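Local coordinates for protein ribonucleoside-diphosphate reductase subunit beta (PDB 4N83) that probably serves as the metal-cofactor subunit of a class Ib ribonucleotide reductase, which makes deoxyribonucleotides from ribonucleotides, and carries two manganese ions here, at residues K50-V58 / Y235-W245. Numbering follows the deposited sequence.
Sequences KEKDLVGKV and YTESLYDTVGW
Leu54 and Leu239 meet where helix 50-58 and helix 235-240 run roughly antiparallel, their axes 10.8 Å apart at closest approach and their directions 146° apart; Leu54 faces Leu239 and Lys50 faces Val243 as the nearest CA pairs. Leu54 is the hub, and its two methyls divide the work. With CG anti to the backbone N (chi1 178°), the side chain projects across the gap: CD1 reaches Leu239 CB at 3.7 Å and also lies over one face of the Tyr240 ring, towards its rim. CD2 packs against Val243, Tyr240 and Trp245, with Val243 CG2 at 3.7 Å and Trp245 CZ3 at 3.8 Å. That same Val243 CG2 sits 3.9 Å above one face of the indole, so valine, leucine and tryptophan form a continuous apolar cluster.

Both helices belong to the all-helical, ferritin-like fold of the small subunit, and the contact lies towards one end of the helical bundle. Helix 49-78 runs on from here to the manganese ligand Asp66, and Val58 is about 7 Å, side chain to side chain, from Tyr104, the predicted active-site tyrosine.

Val58 directs CG2 at the phenol end of Tyr240, 3.7 Å from OH, while that hydroxyl is hydrogen-bonded to Thr167 of helix 162-173. Beside it, the aliphatic part of Lys57 passes across the CD2 methyl of Leu239, with CD 3.6 Å from it. The chain is extended beyond CG, carrying NZ on to a salt bridge with Asp53 and a cation-pi contact with Trp123. At the other end, Lys50 bends at chi2 (81°) and crosses Thr242 at a slant, CE nearest to CB, a contact between exposed residues.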
loop_
_atom_site.group_PDB
_atom_site.type_symbol
_atom_site.label_atom_id
_atom_site.label_comp_id
_atom_site.label_asym_id
_atom_site.label_seq_id
_atom_site.Cartn_x
_atom_site.Cartn_y
_atom_site.Cartn_z
ATOM N N LYS A 50 6.039 8.268 36.623
ATOM C CA LYS A 50 5.829 6.819 36.567
ATOM C C LYS A 50 4.890 6.459 35.412
ATOM O O LYS A 50 5.136 5.501 34.679
ATOM C CB LYS A 50 5.246 6.303 37.892
ATOM C CG LYS A 50 5.966 5.093 38.471
ATOM C CD LYS A 50 7.224 5.505 39.222
ATOM C CE LYS A 50 7.814 4.350 40.013
ATOM N NZ LYS A 50 8.824 4.812 41.004
ATOM N N GLU A 51 3.819 7.239 35.259
ATOM C CA GLU A 51 2.813 6.996 34.224
ATOM C C GLU A 51 3.215 7.556 32.859
ATOM O O GLU A 51 2.955 6.926 31.835
ATOM C CB GLU A 51 1.460 7.575 34.651
ATOM C CG GLU A 51 0.848 6.865 35.848
ATOM C CD GLU A 51 -0.503 7.429 36.248
ATOM O OE1 GLU A 51 -0.695 8.659 36.155
ATOM O OE2 GLU A 51 -1.373 6.637 36.665
ATOM N N LYS A 52 3.839 8.735 32.846
ATOM C CA LYS A 52 4.299 9.358 31.594
ATOM C C LYS A 52 5.364 8.524 30.878
ATOM O O LYS A 52 5.341 8.403 29.652
ATOM C CB LYS A 52 4.854 10.767 31.844
ATOM C CG LYS A 52 3.797 11.853 31.957
ATOM C CD LYS A 52 4.440 13.229 32.017
ATOM C CE LYS A 52 3.399 14.334 32.061
ATOM N NZ LYS A 52 4.027 15.676 32.203
ATOM N N ASP A 53 6.293 7.960 31.645
ATOM C CA ASP A 53 7.395 7.177 31.080
ATOM C C ASP A 53 6.912 5.852 30.482
ATOM O O ASP A 53 7.515 5.341 29.538
ATOM C CB ASP A 53 8.470 6.916 32.144
ATOM C CG ASP A 53 9.828 6.601 31.541
ATOM O OD1 ASP A 53 10.408 7.488 30.878
ATOM O OD2 ASP A 53 10.322 5.473 31.743
ATOM N N LEU A 54 5.829 5.303 31.029
ATOM C CA LEU A 54 5.254 4.054 30.526
ATOM C C LEU A 54 4.607 4.224 29.150
ATOM O O LEU A 54 4.639 3.305 28.332
ATOM C CB LEU A 54 4.222 3.506 31.516
ATOM C CG LEU A 54 3.486 2.220 31.126
ATOM C CD1 LEU A 54 4.463 1.088 30.845
ATOM C CD2 LEU A 54 2.505 1.826 32.219
ATOM N N VAL A 55 4.020 5.395 28.904
ATOM C CA VAL A 55 3.296 5.662 27.656
ATOM C C VAL A 55 4.225 5.669 26.437
ATOM O O VAL A 55 3.908 5.065 25.409
ATOM C CB VAL A 55 2.504 6.992 27.743
ATOM C CG1 VAL A 55 1.962 7.406 26.383
ATOM C CG2 VAL A 55 1.363 6.854 28.741
ATOM N N GLY A 56 5.364 6.346 26.555
ATOM C CA GLY A 56 6.340 6.421 25.465
ATOM C C GLY A 56 6.988 5.085 25.141
ATOM O O GLY A 56 7.220 4.768 23.973
ATOM N N LYS A 57 7.281 4.305 26.180
ATOM C CA LYS A 57 7.862 2.970 26.020
ATOM C C LYS A 57 6.891 1.993 25.352
ATOM O O LYS A 57 7.313 1.068 24.655
ATOM C CB LYS A 57 8.296 2.411 27.379
ATOM C CG LYS A 57 9.515 3.098 27.977
ATOM C CD LYS A 57 9.939 2.434 29.278
ATOM C CE LYS A 57 11.316 2.900 29.721
ATOM N NZ LYS A 57 11.731 2.257 30.997
ATOM N N VAL A 58 5.597 2.205 25.576
ATOM C CA VAL A 58 4.552 1.362 24.999
ATOM C C VAL A 58 4.401 1.623 23.502
ATOM O O VAL A 58 4.539 0.703 22.697
ATOM C CB VAL A 58 3.202 1.572 25.726
ATOM C CG1 VAL A 58 2.021 1.149 24.861
ATOM C CG2 VAL A 58 3.194 0.810 27.044
ATOM N N TYR A 235 8.704 -8.748 29.072
ATOM C CA TYR A 235 8.489 -7.364 28.637
ATOM C C TYR A 235 7.384 -6.681 29.448
ATOM O O TYR A 235 7.450 -5.477 29.703
ATOM C CB TYR A 235 8.149 -7.325 27.139
ATOM C CG TYR A 235 7.948 -5.933 26.573
ATOM C CD1 TYR A 235 9.034 -5.109 26.290
ATOM C CD2 TYR A 235 6.670 -5.444 26.313
ATOM C CE1 TYR A 235 8.853 -3.837 25.771
ATOM C CE2 TYR A 235 6.479 -4.174 25.792
ATOM C CZ TYR A 235 7.573 -3.375 25.522
ATOM O OH TYR A 235 7.387 -2.112 25.005
ATOM N N THR A 236 6.373 -7.451 29.843
ATOM C CA THR A 236 5.283 -6.939 30.676
ATOM C C THR A 236 5.810 -6.534 32.053
ATOM O O THR A 236 5.547 -5.427 32.523
ATOM C CB THR A 236 4.162 -7.987 30.847
ATOM O OG1 THR A 236 3.697 -8.412 29.560
ATOM C CG2 THR A 236 2.992 -7.415 31.636
ATOM N N GLU A 237 6.557 -7.436 32.687
ATOM C CA GLU A 237 7.176 -7.162 33.987
ATOM C C GLU A 237 8.245 -6.067 33.901
ATOM O O GLU A 237 8.502 -5.370 34.884
ATOM C CB GLU A 237 7.773 -8.445 34.579
ATOM C CG GLU A 237 6.724 -9.442 35.053
ATOM C CD GLU A 237 7.313 -10.770 35.492
ATOM O OE1 GLU A 237 8.341 -10.767 36.201
ATOM O OE2 GLU A 237 6.734 -11.820 35.141
ATOM N N SER A 238 8.855 -5.914 32.727
ATOM C CA SER A 238 9.839 -4.853 32.488
ATOM C C SER A 238 9.218 -3.450 32.482
ATOM O O SER A 238 9.922 -2.464 32.703
ATOM C CB SER A 238 10.575 -5.098 31.165
ATOM O OG SER A 238 11.484 -4.049 30.876
ATOM N N LEU A 239 7.912 -3.367 32.228
ATOM C CA LEU A 239 7.206 -2.085 32.156
ATOM C C LEU A 239 6.235 -1.860 33.317
ATOM O O LEU A 239 6.303 -0.837 33.998
ATOM C CB LEU A 239 6.430 -1.987 30.840
ATOM C CG LEU A 239 7.230 -1.889 29.538
ATOM C CD1 LEU A 239 6.277 -1.806 28.354
ATOM C CD2 LEU A 239 8.171 -0.694 29.559
ATOM N N TYR A 240 5.341 -2.822 33.539
ATOM C CA TYR A 240 4.147 -2.612 34.373
ATOM C C TYR A 240 4.298 -2.900 35.879
ATOM O O TYR A 240 3.318 -2.801 36.619
ATOM C CB TYR A 240 2.982 -3.446 33.815
ATOM C CG TYR A 240 2.492 -2.990 32.455
ATOM C CD1 TYR A 240 2.975 -3.571 31.284
ATOM C CD2 TYR A 240 1.539 -1.981 32.342
ATOM C CE1 TYR A 240 2.524 -3.157 30.040
ATOM C CE2 TYR A 240 1.083 -1.560 31.101
ATOM C CZ TYR A 240 1.578 -2.151 29.955
ATOM O OH TYR A 240 1.127 -1.736 28.723
ATOM N N ASP A 241 5.501 -3.245 36.336
ATOM C CA ASP A 241 5.706 -3.586 37.753
ATOM C C ASP A 241 5.646 -2.376 38.690
ATOM O O ASP A 241 5.144 -2.487 39.809
ATOM C CB ASP A 241 7.023 -4.353 37.961
ATOM C CG ASP A 241 6.834 -5.865 37.949
ATOM O OD1 ASP A 241 5.840 -6.358 38.525
ATOM O OD2 ASP A 241 7.692 -6.568 37.376
ATOM N N THR A 242 6.155 -1.233 38.236
ATOM C CA THR A 242 6.155 -0.012 39.047
ATOM C C THR A 242 4.745 0.558 39.212
ATOM O O THR A 242 4.298 0.808 40.334
ATOM C CB THR A 242 7.073 1.069 38.448
ATOM O OG1 THR A 242 6.769 1.248 37.059
ATOM C CG2 THR A 242 8.534 0.674 38.603
ATOM N N VAL A 243 4.054 0.765 38.092
ATOM C CA VAL A 243 2.659 1.229 38.115
ATOM C C VAL A 243 1.712 0.169 38.693
ATOM O O VAL A 243 0.668 0.506 39.255
ATOM C CB VAL A 243 2.161 1.679 36.718
ATOM C CG1 VAL A 243 2.859 2.965 36.300
ATOM C CG2 VAL A 243 2.359 0.592 35.667
ATOM N N GLY A 244 2.077 -1.102 38.539
ATOM C CA GLY A 244 1.381 -2.206 39.198
ATOM C C GLY A 244 0.161 -2.738 38.467
ATOM O O GLY A 244 -0.865 -3.009 39.094
ATOM N N TRP A 245 0.267 -2.891 37.148
ATOM C CA TRP A 245 -0.784 -3.533 36.347
ATOM C C TRP A 245 -0.260 -4.806 35.669
ATOM O O TRP A 245 -0.826 -5.256 34.672
ATOM C CB TRP A 245 -1.327 -2.579 35.271
ATOM C CG TRP A 245 -1.641 -1.186 35.742
ATOM C CD1 TRP A 245 -2.125 -0.815 36.964
ATOM C CD2 TRP A 245 -1.521 0.022 34.977
ATOM N NE1 TRP A 245 -2.295 0.548 37.014
ATOM C CE2 TRP A 245 -1.935 1.086 35.807
ATOM C CE3 TRP A 245 -1.098 0.307 33.671
ATOM C CZ2 TRP A 245 -1.937 2.416 35.375
ATOM C CZ3 TRP A 245 -1.100 1.630 33.243
ATOM C CH2 TRP A 245 -1.518 2.667 34.093
#